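Long-range contacts in Protease/Reverse transcriptase/ribonuclease H (Eastern chimpanzee simian foamy virus, PDB 7KSF), which joins an aspartic protease to a reverse transcriptase and ribonuclease H, enzymes that serve viral maturation and the copying of viral RNA into DNA: residues A[245-249]-A[309-313]; A[306-310]-A[543-547]; A[458-462]-A[497-502]. The protein carries 1 engineered substitution. All coordinates share one frame. Residues are numbered along the deposited sequence.

Contact 1 of 3, residues A[245-249]-A[309-313]; sequences TTLDL and VDDIY
This is an antiparallel strand pairing in the palm of the reverse transcriptase, where strand 243-249 meets the tight hairpin turn of the YVDD (YXDD) motif and the strand that follows it. The axes of 245-249 and 311-313 approach to 4.7 Å, their directions 158° apart. Thr246 is extended (phi/psi -125/137); Val309, in the turn, has positive phi (54/-129). Thr246 faces Tyr313 as a non-hydrogen-bonded pair (CA-CA 5.0 Å). The bonds Leu247 N to Ile312 O and Ile312 N to Leu247 O are weak, 3.3 Å each, as is Leu249 N to Asp310 O at 3.5 Å. Asp248 OD1 (chi1 t) and Asp310 OD2 (chi1 p), like charges, lie 2.7 Å apart. As in related polymerases, Asp248, Asp310 and Asp311 probably bind the catalytic metals, although none is bound here. On the other face Leu249 CD2 meets Ile312 CD1 at 4.2 Å. Phe291 and Leu299 of helix 287-299 pack on Leu249 and Ile312 respectively, while strands 345-349 and 306-308 flank the pair.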
loop_
_atom_site.group_PDB
_atom_site.type_symbol
_atom_site.label_atom_id
_atom_site.label_comp_id
_atom_site.label_asym_id
_atom_site.label_seq_id
_atom_site.Cartn_x
_atom_site.Cartn_y
_atom_site.Cartn_z
ATOM N N THR A 245 -10.512 3.699 8.812
ATOM C CA THR A 245 -10.962 3.849 7.435
ATOM C C THR A 245 -9.987 4.725 6.666
ATOM O O THR A 245 -9.619 5.806 7.134
ATOM C CB THR A 245 -12.361 4.471 7.377
ATOM O OG1 THR A 245 -13.300 3.600 8.019
ATOM C CG2 THR A 245 -12.785 4.701 5.932
ATOM N N THR A 246 -9.583 4.262 5.485
ATOM C CA THR A 246 -8.731 5.026 4.590
ATOM C C THR A 246 -9.402 5.137 3.227
ATOM O O THR A 246 -9.961 4.159 2.720
ATOM C CB THR A 246 -7.346 4.388 4.452
ATOM O OG1 THR A 246 -6.644 5.000 3.364
ATOM C CG2 THR A 246 -7.463 2.901 4.193
ATOM N N LEU A 247 -9.352 6.334 2.645
ATOM C CA LEU A 247 -9.980 6.624 1.360
ATOM C C LEU A 247 -8.932 7.181 0.411
ATOM O O LEU A 247 -8.359 8.241 0.671
ATOM C CB LEU A 247 -11.123 7.626 1.512
ATOM C CG LEU A 247 -12.339 7.147 2.290
ATOM C CD1 LEU A 247 -13.310 8.294 2.461
ATOM C CD2 LEU A 247 -12.992 5.991 1.556
ATOM N N ASP A 248 -8.698 6.480 -0.691
ATOM C CA ASP A 248 -7.729 6.916 -1.684
ATOM C C ASP A 248 -8.409 7.846 -2.680
ATOM O O ASP A 248 -9.446 7.500 -3.252
ATOM C CB ASP A 248 -7.119 5.714 -2.405
ATOM C CG ASP A 248 -6.142 6.120 -3.490
ATOM O OD1 ASP A 248 -5.540 7.208 -3.378
ATOM O OD2 ASP A 248 -5.976 5.345 -4.457
ATOM N N LEU A 249 -7.825 9.024 -2.880
ATOM C CA LEU A 249 -8.354 9.965 -3.852
ATOM C C LEU A 249 -7.812 9.651 -5.245
ATOM O O LEU A 249 -6.815 8.945 -5.408
ATOM C CB LEU A 249 -8.011 11.402 -3.451
ATOM C CG LEU A 249 -8.555 11.835 -2.083
ATOM C CD1 LEU A 249 -8.199 13.284 -1.779
ATOM C CD2 LEU A 249 -10.056 11.623 -2.001
ATOM N N VAL A 309 -1.047 13.351 1.184
ATOM C CA VAL A 309 -1.228 13.162 -0.247
ATOM C C VAL A 309 -2.684 12.808 -0.587
ATOM O O VAL A 309 -3.611 13.489 -0.149
ATOM C CB VAL A 309 -0.237 12.115 -0.795
ATOM C CG1 VAL A 309 -0.334 12.036 -2.312
ATOM C CG2 VAL A 309 1.181 12.459 -0.368
ATOM N N ASP A 310 -2.875 11.742 -1.359
ATOM C CA ASP A 310 -4.202 11.235 -1.704
ATOM C C ASP A 310 -4.960 10.589 -0.540
ATOM O O ASP A 310 -6.169 10.765 -0.401
ATOM C CB ASP A 310 -4.102 10.249 -2.870
ATOM C CG ASP A 310 -3.221 9.059 -2.551
ATOM O OD1 ASP A 310 -2.706 8.989 -1.417
ATOM O OD2 ASP A 310 -3.042 8.194 -3.435
ATOM N N ASP A 311 -4.239 9.833 0.280
ATOM C CA ASP A 311 -4.820 9.109 1.412
ATOM C C ASP A 311 -5.436 9.951 2.531
ATOM O O ASP A 311 -4.926 11.015 2.882
ATOM C CB ASP A 311 -3.785 8.149 2.007
ATOM C CG ASP A 311 -3.271 7.145 0.994
ATOM O OD1 ASP A 311 -3.825 7.090 -0.124
ATOM O OD2 ASP A 311 -2.318 6.410 1.316
ATOM N N ILE A 312 -6.537 9.449 3.082
ATOM C CA ILE A 312 -7.252 10.101 4.176
ATOM C C ILE A 312 -7.461 9.100 5.315
ATOM O O ILE A 312 -7.716 7.921 5.069
ATOM C CB ILE A 312 -8.614 10.648 3.718
ATOM C CG1 ILE A 312 -8.430 11.642 2.570
ATOM C CG2 ILE A 312 -9.343 11.305 4.880
ATOM C CD1 ILE A 312 -9.719 12.265 2.087
ATOM N N TYR A 313 -7.343 9.565 6.555
ATOM C CA TYR A 313 -7.501 8.689 7.719
ATOM C C TYR A 313 -8.634 9.096 8.663
ATOM O O TYR A 313 -8.768 10.265 9.025
ATOM C CB TYR A 313 -6.182 8.602 8.489
ATOM C CG TYR A 313 -6.206 7.621 9.641
ATOM C CD1 TYR A 313 -6.596 8.019 10.911
ATOM C CD2 TYR A 313 -5.830 6.297 9.454
ATOM C CE1 TYR A 313 -6.617 7.124 11.965
ATOM C CE2 TYR A 313 -5.846 5.396 10.502
ATOM C CZ TYR A 313 -6.239 5.816 11.754
ATOM O OH TYR A 313 -6.257 4.921 12.801
#

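Contact 2 of 3, residues A[306-310]-A[543-547]; sequences QVYVD and IRWIT
Tyr308 reaches out from the palm hairpin and sets the edge of its ring against helix 543-547, overlapping Ile543 and Thr547. Its chi1 is t and chi2 84°, so the ring extends toward the helix and carries Tyr308 OH to 2.7 Å from Thr547 OG1, to which it donates a hydrogen bond. Thr547 (chi1 m) in turn donates from OG1 to Ile543 O at 2.5 Å, and Thr547 N bonds the same carbonyl at 3.0 Å, so the tyrosine hydroxyl starts a short chain of hydrogen bonds that ends on Ile543 O. Apolar contacts complete the patch: Ile543 CG2 lies 4.1 Å from Tyr308 CE2 and 4.0 Å from Val309 CG2. Val309 sits in the turn with positive phi (54/-129), and its CA-CB bond points toward the helix (chi1 t); its CA is 7.6 Å from that of Ile543. The axes of the weak strand 306-308 and the helix run at 105°, 13.0 Å apart, so the gap is bridged mainly by side chains, burying 215 Å². Tyr308 and Val309 open the YVDD motif; the contact therefore docks the connection region directly on the presumed polymerase site, reminiscent of the folded-over p51 subunit of HIV-1 reverse transcriptase. Ile234 of helix 231-237 touches Tyr308 and Ser231 touches Thr547, while helix 494-513 supports the helix through Leu499 against Trp545 and His503 against Thr547.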
loop_
_atom_site.group_PDB
_atom_site.type_symbol
_atom_site.label_atom_id
_atom_site.label_comp_id
_atom_site.label_asym_id
_atom_site.label_seq_id
_atom_site.Cartn_x
_atom_site.Cartn_y
_atom_site.Cartn_z
ATOM N N GLN A 306 -6.537 12.698 9.423
ATOM C CA GLN A 306 -5.141 12.877 9.063
ATOM C C GLN A 306 -5.046 12.668 7.563
ATOM O O GLN A 306 -5.480 11.635 7.057
ATOM C CB GLN A 306 -4.258 11.870 9.800
ATOM C CG GLN A 306 -4.332 11.979 11.314
ATOM C CD GLN A 306 -3.912 13.344 11.822
ATOM O OE1 GLN A 306 -3.395 14.166 11.068
ATOM N NE2 GLN A 306 -4.136 13.591 13.106
ATOM N N VAL A 307 -4.487 13.633 6.846
ATOM C CA VAL A 307 -4.379 13.485 5.403
ATOM C C VAL A 307 -2.966 13.660 4.862
ATOM O O VAL A 307 -2.328 14.688 5.082
ATOM C CB VAL A 307 -5.306 14.475 4.675
ATOM C CG1 VAL A 307 -5.165 14.327 3.166
ATOM C CG2 VAL A 307 -6.747 14.262 5.102
ATOM N N TYR A 308 -2.493 12.653 4.141
ATOM C CA TYR A 308 -1.181 12.715 3.518
ATOM C C TYR A 308 -1.408 12.412 2.049
ATOM O O TYR A 308 -1.905 11.342 1.699
ATOM C CB TYR A 308 -0.228 11.701 4.149
ATOM C CG TYR A 308 1.205 11.844 3.689
ATOM C CD1 TYR A 308 2.056 12.765 4.286
ATOM C CD2 TYR A 308 1.707 11.061 2.659
ATOM C CE1 TYR A 308 3.367 12.900 3.869
ATOM C CE2 TYR A 308 3.015 11.189 2.236
ATOM C CZ TYR A 308 3.841 12.111 2.845
ATOM O OH TYR A 308 5.145 12.243 2.426
ATOM N N VAL A 309 -1.047 13.351 1.184
ATOM C CA VAL A 309 -1.228 13.162 -0.247
ATOM C C VAL A 309 -2.684 12.808 -0.587
ATOM O O VAL A 309 -3.611 13.489 -0.149
ATOM C CB VAL A 309 -0.237 12.115 -0.795
ATOM C CG1 VAL A 309 -0.334 12.036 -2.312
ATOM C CG2 VAL A 309 1.181 12.459 -0.368
ATOM N N ASP A 310 -2.875 11.742 -1.359
ATOM C CA ASP A 310 -4.202 11.235 -1.704
ATOM C C ASP A 310 -4.960 10.589 -0.540
ATOM O O ASP A 310 -6.169 10.765 -0.401
ATOM C CB ASP A 310 -4.102 10.249 -2.870
ATOM C CG ASP A 310 -3.221 9.059 -2.551
ATOM O OD1 ASP A 310 -2.706 8.989 -1.417
ATOM O OD2 ASP A 310 -3.042 8.194 -3.435
ATOM N N ILE A 543 5.035 8.654 -4.154
ATOM C CA ILE A 543 4.619 8.966 -2.792
ATOM C C ILE A 543 5.657 8.459 -1.796
ATOM O O ILE A 543 5.931 9.106 -0.779
ATOM C CB ILE A 543 3.224 8.377 -2.509
ATOM C CG1 ILE A 543 2.223 8.816 -3.582
ATOM C CG2 ILE A 543 2.730 8.801 -1.136
ATOM C CD1 ILE A 543 2.025 7.809 -4.705
ATOM N N ARG A 544 6.255 7.298 -2.079
ATOM C CA ARG A 544 7.342 6.800 -1.242
ATOM C C ARG A 544 8.515 7.774 -1.238
ATOM O O ARG A 544 8.988 8.190 -0.173
ATOM C CB ARG A 544 7.799 5.422 -1.724
ATOM C CG ARG A 544 6.739 4.332 -1.675
ATOM C CD ARG A 544 6.338 4.018 -0.249
ATOM N NE ARG A 544 5.637 2.743 -0.143
ATOM C CZ ARG A 544 4.983 2.343 0.940
ATOM N NH1 ARG A 544 4.373 1.167 0.958
ATOM N NH2 ARG A 544 4.935 3.127 2.008
ATOM N N TRP A 545 8.988 8.160 -2.425
ATOM C CA TRP A 545 10.184 8.994 -2.518
ATOM C C TRP A 545 9.951 10.375 -1.916
ATOM O O TRP A 545 10.816 10.899 -1.204
ATOM C CB TRP A 545 10.630 9.100 -3.979
ATOM C CG TRP A 545 11.345 7.874 -4.470
ATOM C CD1 TRP A 545 10.780 6.728 -4.951
ATOM C CD2 TRP A 545 12.763 7.675 -4.523
ATOM N NE1 TRP A 545 11.760 5.830 -5.303
ATOM C CE2 TRP A 545 12.984 6.388 -5.050
ATOM C CE3 TRP A 545 13.867 8.461 -4.179
ATOM C CZ2 TRP A 545 14.265 5.868 -5.237
ATOM C CZ3 TRP A 545 15.136 7.945 -4.367
ATOM C CH2 TRP A 545 15.326 6.660 -4.893
ATOM N N ILE A 546 8.792 10.978 -2.190
ATOM C CA ILE A 546 8.437 12.248 -1.559
ATOM C C ILE A 546 8.429 12.103 -0.043
ATOM O O ILE A 546 9.017 12.916 0.680
ATOM C CB ILE A 546 7.077 12.737 -2.076
ATOM C CG1 ILE A 546 7.151 13.023 -3.574
ATOM C CG2 ILE A 546 6.616 13.961 -1.296
ATOM C CD1 ILE A 546 5.825 13.370 -4.190
ATOM N N THR A 547 7.754 11.068 0.458
ATOM C CA THR A 547 7.781 10.794 1.888
ATOM C C THR A 547 9.209 10.600 2.382
ATOM O O THR A 547 9.549 10.996 3.502
ATOM C CB THR A 547 6.928 9.563 2.204
ATOM O OG1 THR A 547 5.620 9.718 1.635
ATOM C CG2 THR A 547 6.784 9.385 3.698
#

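Contact 3 of 3, residues A[458-462]-A[497-502]; sequences VNTSP and KLLTTM
Val458 lies near the end of the first strand (454-460) of an RNase H-like fold (strand order 3-2-1-4-5), here that of the connection domain, packed against the helix that follows the third strand, 494-513. The axes of strand 458-460 and helix 497-502 cross at 133°, 7.8 Å apart. Val458 (chi1 t) points toward the helix, and its CG1 rests 3.8 Å from Met502 CG and 3.9 Å from Thr501 CG2; Val467 and Val520 of the neighbouring strands line the same layer. Asn459 turns its CA-CB bond away, but Leu498 CD2 still lies 3.7 Å from Asn459 CA. Asn459 OD1 accepts a hydrogen bond from Thr460 N at 2.8 Å, while Asn459 ND2 bonds Pro566 O. Thr460 again points toward the helix: with chi1 t its CG2 meets Leu498 CD2 at 3.6 Å and Lys497 CB at 3.9 Å, whereas OG1 is hydrogen-bonded to Ala464 O. Thr460 and Leu498 mark the tightest backbone approach, CA-CA 5.7 Å. Ser461 faces away, and its OG bonds Ala464 O across the turn into strand 464-471. In the true RNase H domain the equivalent strand and helix supply Gly596 and Glu642 to the calcium ion; here the corresponding strand end and helix carry Asn459, Thr460 and Leu498, and no metal is bound. Pro462 closes the series: Lys497, extended with chi2 to chi4 all t, stretches past the strand end, and Lys497 NZ donates to Pro462 O at 2.8 Å.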
loop_
_atom_site.group_PDB
_atom_site.type_symbol
_atom_site.label_atom_id
_atom_site.label_comp_id
_atom_site.label_asym_id
_atom_site.label_seq_id
_atom_site.Cartn_x
_atom_site.Cartn_y
_atom_site.Cartn_z
ATOM N N VAL A 458 21.586 1.726 9.786
ATOM C CA VAL A 458 20.535 1.127 8.972
ATOM C C VAL A 458 21.165 0.364 7.813
ATOM O O VAL A 458 21.978 0.918 7.061
ATOM C CB VAL A 458 19.553 2.189 8.441
ATOM C CG1 VAL A 458 18.450 1.527 7.637
ATOM C CG2 VAL A 458 18.966 2.986 9.592
ATOM N N ASN A 459 20.788 -0.902 7.679
ATOM C CA ASN A 459 21.117 -1.729 6.528
ATOM C C ASN A 459 19.906 -2.610 6.249
ATOM O O ASN A 459 19.000 -2.730 7.079
ATOM C CB ASN A 459 22.380 -2.567 6.779
ATOM C CG ASN A 459 23.130 -2.896 5.502
ATOM O OD1 ASN A 459 22.541 -2.960 4.423
ATOM N ND2 ASN A 459 24.436 -3.104 5.619
ATOM N N THR A 460 19.872 -3.226 5.063
ATOM C CA THR A 460 18.729 -4.048 4.684
ATOM C C THR A 460 19.173 -5.274 3.899
ATOM O O THR A 460 20.222 -5.280 3.247
ATOM C CB THR A 460 17.700 -3.268 3.846
ATOM O OG1 THR A 460 16.448 -3.965 3.862
ATOM C CG2 THR A 460 18.164 -3.135 2.402
ATOM N N SER A 461 18.350 -6.307 3.969
ATOM C CA SER A 461 18.461 -7.542 3.213
ATOM C C SER A 461 17.365 -7.582 2.150
ATOM O O SER A 461 16.436 -6.778 2.174
ATOM C CB SER A 461 18.327 -8.741 4.159
ATOM O OG SER A 461 17.056 -8.750 4.782
ATOM N N PRO A 462 17.458 -8.515 1.194
ATOM C CA PRO A 462 16.364 -8.640 0.210
ATOM C C PRO A 462 15.011 -8.926 0.836
ATOM O O PRO A 462 13.983 -8.623 0.213
ATOM C CB PRO A 462 16.825 -9.806 -0.676
ATOM C CG PRO A 462 18.294 -9.803 -0.559
ATOM C CD PRO A 462 18.596 -9.382 0.849
ATOM N N LYS A 497 14.691 -0.287 -0.618
ATOM C CA LYS A 497 14.460 -1.078 0.585
ATOM C C LYS A 497 15.154 -0.463 1.792
ATOM O O LYS A 497 14.670 -0.593 2.921
ATOM C CB LYS A 497 14.929 -2.516 0.367
ATOM C CG LYS A 497 14.084 -3.303 -0.628
ATOM C CD LYS A 497 14.611 -4.715 -0.831
ATOM C CE LYS A 497 13.692 -5.515 -1.737
ATOM N NZ LYS A 497 14.203 -6.891 -1.977
ATOM N N LEU A 498 16.292 0.204 1.574
ATOM C CA LEU A 498 16.940 0.954 2.646
ATOM C C LEU A 498 16.112 2.161 3.053
ATOM O O LEU A 498 15.968 2.453 4.246
ATOM C CB LEU A 498 18.332 1.406 2.202
ATOM C CG LEU A 498 19.442 0.367 2.072
ATOM C CD1 LEU A 498 20.633 0.963 1.341
ATOM C CD2 LEU A 498 19.849 -0.114 3.449
ATOM N N LEU A 499 15.565 2.880 2.071
ATOM C CA LEU A 499 14.838 4.111 2.350
ATOM C C LEU A 499 13.547 3.836 3.106
ATOM O O LEU A 499 13.236 4.518 4.091
ATOM C CB LEU A 499 14.555 4.849 1.045
ATOM C CG LEU A 499 15.804 5.269 0.276
ATOM C CD1 LEU A 499 15.430 5.822 -1.085
ATOM C CD2 LEU A 499 16.592 6.291 1.078
ATOM N N THR A 500 12.770 2.847 2.657
ATOM C CA THR A 500 11.576 2.477 3.408
ATOM C C THR A 500 11.934 1.890 4.764
ATOM O O THR A 500 11.126 1.950 5.697
ATOM C CB THR A 500 10.716 1.494 2.617
ATOM O OG1 THR A 500 9.523 1.210 3.362
ATOM C CG2 THR A 500 11.469 0.195 2.373
ATOM N N THR A 501 13.130 1.313 4.893
ATOM C CA THR A 501 13.596 0.872 6.199
ATOM C C THR A 501 13.893 2.067 7.097
ATOM O O THR A 501 13.514 2.076 8.275
ATOM C CB THR A 501 14.835 -0.012 6.047
ATOM O OG1 THR A 501 14.557 -1.070 5.126
ATOM C CG2 THR A 501 15.228 -0.605 7.384
ATOM N N MET A 502 14.570 3.082 6.557
ATOM C CA MET A 502 14.818 4.299 7.323
ATOM C C MET A 502 13.515 4.978 7.704
ATOM O O MET A 502 13.397 5.543 8.797
ATOM C CB MET A 502 15.688 5.268 6.527
ATOM C CG MET A 502 17.078 4.770 6.226
ATOM S SD MET A 502 18.162 6.130 5.763
ATOM C CE MET A 502 19.404 5.241 4.841
#

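Contacts 1 and 3 are buried, whereas contact 2 lies nearer the surface and joins two domains. Contacts 1 and 2 share Val309 and Asp310 and use successive strands of one hairpin: contact 1 ties it into the palm sheet by weak backbone bonds and gathers acidic side chains, while contact 2 meets it at Tyr308 and Val309 with a hydroxyl and aliphatic groups. Contact 3 works within the connection fold, strand against helix, mainly through van der Waals contacts of methyl and methylene groups, with one lysine-to-carbonyl bond. It touches contact 2 where Leu499 CD1 packs 3.9 Å from Trp545 CH2, but stays about 13 Å from contact 1 between nearest atoms. Contact 2 is thus one junction between palm and connection.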